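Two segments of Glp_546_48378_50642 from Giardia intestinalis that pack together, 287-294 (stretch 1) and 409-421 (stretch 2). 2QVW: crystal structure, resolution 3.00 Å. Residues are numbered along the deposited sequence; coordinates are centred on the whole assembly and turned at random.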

# COMPACT_ATOMS: atom_id res chain seq x y z
N SER A 287 -7.80 6.21 11.97
CA SER A 287 -8.62 5.07 12.34
C SER A 287 -8.05 3.79 11.75
O SER A 287 -8.56 2.70 11.99
CB SER A 287 -10.06 5.26 11.85
OG SER A 287 -10.68 6.38 12.47
N PHE A 288 -6.97 3.93 10.98
CA PHE A 288 -6.35 2.78 10.35
C PHE A 288 -4.87 2.73 10.68
O PHE A 288 -4.19 3.76 10.67
CB PHE A 288 -6.55 2.87 8.84
CG PHE A 288 -6.13 1.64 8.09
CD1 PHE A 288 -6.87 0.48 8.19
CD2 PHE A 288 -5.01 1.66 7.28
CE1 PHE A 288 -6.51 -0.66 7.49
CE2 PHE A 288 -4.64 0.53 6.57
CZ PHE A 288 -5.39 -0.63 6.67
N PRO A 289 -4.34 1.54 10.99
CA PRO A 289 -2.91 1.41 11.31
C PRO A 289 -2.07 2.24 10.34
O PRO A 289 -2.16 2.07 9.12
CB PRO A 289 -2.67 -0.08 11.15
CG PRO A 289 -3.95 -0.65 11.67
CD PRO A 289 -5.01 0.24 11.07
N ASP A 290 -1.26 3.16 10.89
CA ASP A 290 -0.43 4.01 10.06
C ASP A 290 0.63 3.18 9.33
O ASP A 290 1.33 2.37 9.94
CB ASP A 290 0.24 5.09 10.90
CG ASP A 290 0.89 6.18 10.06
OD1 ASP A 290 1.68 6.97 10.62
OD2 ASP A 290 0.61 6.25 8.83
N CYS A 291 0.75 3.41 8.02
CA CYS A 291 1.70 2.69 7.17
C CYS A 291 2.91 3.54 6.79
O CYS A 291 3.96 3.02 6.42
CB CYS A 291 1.01 2.25 5.89
SG CYS A 291 0.39 3.63 4.91
N GLY A 292 2.73 4.86 6.86
CA GLY A 292 3.81 5.76 6.52
C GLY A 292 3.46 6.55 5.27
O GLY A 292 3.93 7.68 5.08
N ARG A 293 2.63 5.94 4.43
CA ARG A 293 2.20 6.57 3.18
C ARG A 293 1.34 7.80 3.47
O ARG A 293 0.86 8.00 4.58
CB ARG A 293 1.39 5.57 2.35
CG ARG A 293 2.07 4.24 2.11
CD ARG A 293 1.21 3.36 1.23
NE ARG A 293 1.89 2.14 0.85
CZ ARG A 293 2.12 1.12 1.66
NH1 ARG A 293 1.71 1.18 2.92
NH2 ARG A 293 2.78 0.06 1.23
N ILE A 294 1.17 8.63 2.45
CA ILE A 294 0.35 9.83 2.59
C ILE A 294 -0.26 10.19 1.25
O ILE A 294 0.15 9.69 0.20
CB ILE A 294 1.17 11.02 3.09
CG1 ILE A 294 2.40 11.23 2.20
CG2 ILE A 294 1.56 10.81 4.54
CD1 ILE A 294 2.11 11.90 0.87
N GLU A 409 -2.87 -9.52 9.04
CA GLU A 409 -1.71 -9.86 8.22
C GLU A 409 -1.57 -8.90 7.05
O GLU A 409 -0.46 -8.60 6.61
CB GLU A 409 -1.87 -11.29 7.70
CG GLU A 409 -2.17 -12.32 8.78
CD GLU A 409 -2.60 -13.66 8.21
OE1 GLU A 409 -3.54 -13.68 7.38
OE2 GLU A 409 -2.02 -14.69 8.59
N GLU A 410 -2.69 -8.42 6.53
CA GLU A 410 -2.69 -7.48 5.43
C GLU A 410 -2.02 -6.19 5.90
O GLU A 410 -1.11 -5.69 5.26
CB GLU A 410 -4.13 -7.22 5.00
CG GLU A 410 -4.32 -6.57 3.63
CD GLU A 410 -4.03 -5.08 3.62
OE1 GLU A 410 -4.08 -4.44 4.69
OE2 GLU A 410 -3.75 -4.55 2.53
N ILE A 411 -2.48 -5.65 7.03
CA ILE A 411 -1.90 -4.43 7.59
C ILE A 411 -0.40 -4.61 7.76
O ILE A 411 0.38 -3.73 7.41
CB ILE A 411 -2.50 -4.09 8.99
CG1 ILE A 411 -3.81 -3.31 8.83
CG2 ILE A 411 -1.51 -3.25 9.80
CD1 ILE A 411 -4.87 -4.05 8.09
N VAL A 412 -0.02 -5.76 8.32
CA VAL A 412 1.38 -6.08 8.54
C VAL A 412 2.10 -6.06 7.20
O VAL A 412 3.16 -5.47 7.07
CB VAL A 412 1.53 -7.48 9.19
CG1 VAL A 412 2.99 -7.82 9.38
CG2 VAL A 412 0.83 -7.50 10.53
N GLY A 413 1.50 -6.69 6.19
CA GLY A 413 2.11 -6.71 4.88
C GLY A 413 2.18 -5.33 4.27
O GLY A 413 3.06 -5.05 3.45
N SER A 414 1.26 -4.46 4.69
CA SER A 414 1.20 -3.09 4.18
C SER A 414 2.19 -2.13 4.87
O SER A 414 2.72 -1.22 4.23
CB SER A 414 -0.22 -2.52 4.30
OG SER A 414 -0.37 -1.30 3.58
N ILE A 415 2.41 -2.33 6.16
CA ILE A 415 3.34 -1.50 6.92
C ILE A 415 4.72 -1.73 6.32
O ILE A 415 5.48 -0.79 6.07
CB ILE A 415 3.42 -1.94 8.40
CG1 ILE A 415 2.03 -1.90 9.06
CG2 ILE A 415 4.43 -1.07 9.14
CD1 ILE A 415 1.51 -0.52 9.37
N PHE A 416 5.03 -3.00 6.10
CA PHE A 416 6.31 -3.45 5.57
C PHE A 416 6.65 -2.80 4.23
O PHE A 416 7.78 -2.36 4.02
CB PHE A 416 6.27 -4.96 5.41
CG PHE A 416 7.62 -5.58 5.22
CD1 PHE A 416 8.52 -5.67 6.28
CD2 PHE A 416 7.99 -6.10 3.99
CE1 PHE A 416 9.77 -6.26 6.10
CE2 PHE A 416 9.23 -6.69 3.80
CZ PHE A 416 10.11 -6.78 4.85
N THR A 417 5.68 -2.77 3.32
CA THR A 417 5.91 -2.18 2.00
C THR A 417 5.78 -0.66 2.02
O THR A 417 6.00 -0.00 1.01
CB THR A 417 4.93 -2.73 0.97
OG1 THR A 417 3.60 -2.68 1.49
CG2 THR A 417 5.28 -4.17 0.62
N GLY A 418 5.40 -0.11 3.16
CA GLY A 418 5.28 1.33 3.27
C GLY A 418 6.65 1.87 3.63
O GLY A 418 7.59 1.09 3.80
N PRO A 419 6.81 3.20 3.76
CA PRO A 419 8.12 3.75 4.11
C PRO A 419 8.61 3.45 5.52
O PRO A 419 9.76 3.72 5.85
CB PRO A 419 7.93 5.25 3.86
CG PRO A 419 6.50 5.46 4.19
CD PRO A 419 5.83 4.27 3.53
N ASN A 420 7.73 2.89 6.36
CA ASN A 420 8.10 2.56 7.73
C ASN A 420 8.72 1.17 7.84
O ASN A 420 9.47 0.88 8.78
CB ASN A 420 6.89 2.64 8.65
CG ASN A 420 6.33 4.04 8.75
OD1 ASN A 420 7.08 5.02 8.75
ND2 ASN A 420 5.01 4.14 8.85
N GLY A 421 8.38 0.31 6.88
CA GLY A 421 8.91 -1.04 6.82
C GLY A 421 8.86 -1.89 8.07
O GLY A 421 8.00 -1.71 8.93

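An irregular strip, Phe-288 to Arg-293, lies along the last turns of a helix and the beta turn that follows it, and the fit combines side chains that reach across with two glycines that leave room. At one end Ile-411 is the bump. Its CB points toward the strip, and its branches meet two neighbours: CD1 of Ile-411 lies 3.7 Å from CZ of Phe-288, and CG2 of Ile-411 lies 3.6 Å from CB of Pro-289. One branched side chain thus serves both an aromatic ring and a proline ring.

One turn on, Ile-415 works differently. Its CA-to-CB bond points away, yet the end of the side chain comes back, placing CD1 of Ile-415 3.0 Å from O of Asp-290 and 3.9 Å from CA of Cys-291. The backbone here approaches closely, with the CA atoms of Cys-291 and Ile-415 4.5 Å apart.

The two glycines leave room where a CB would clash. A CB on Gly-292 would sit 2.6 Å from CG of Pro-419 and 2.7 Å from ND2 of Asn-420; its backbone angles call for glycine as well. Into that bare surface the Pro-419 ring settles, CG of Pro-419 3.4 Å from C of Gly-292. Gly-418 is the reciprocal hollow: a CB there would lie 2.5 Å from O of Cys-291 and 2.9 Å from NH1 of Arg-293.

That second space lets the Arg-293 guanidinium lie with one face against CA of Gly-418, while Ser-414 O and Thr-417 OG1 lie at its edge, near its plane. NH1 of Arg-293 donates to O of Ser-414 at 2.9 Å; NH2 of Arg-293 donates to OG1 of Thr-417 at 2.9 Å and to the same Ser-414 O at 3.3 Å. Within the strip, NH1 of Arg-293 also donates to SG of Cys-291 at 3.4 Å, helping to hold the arginine in place.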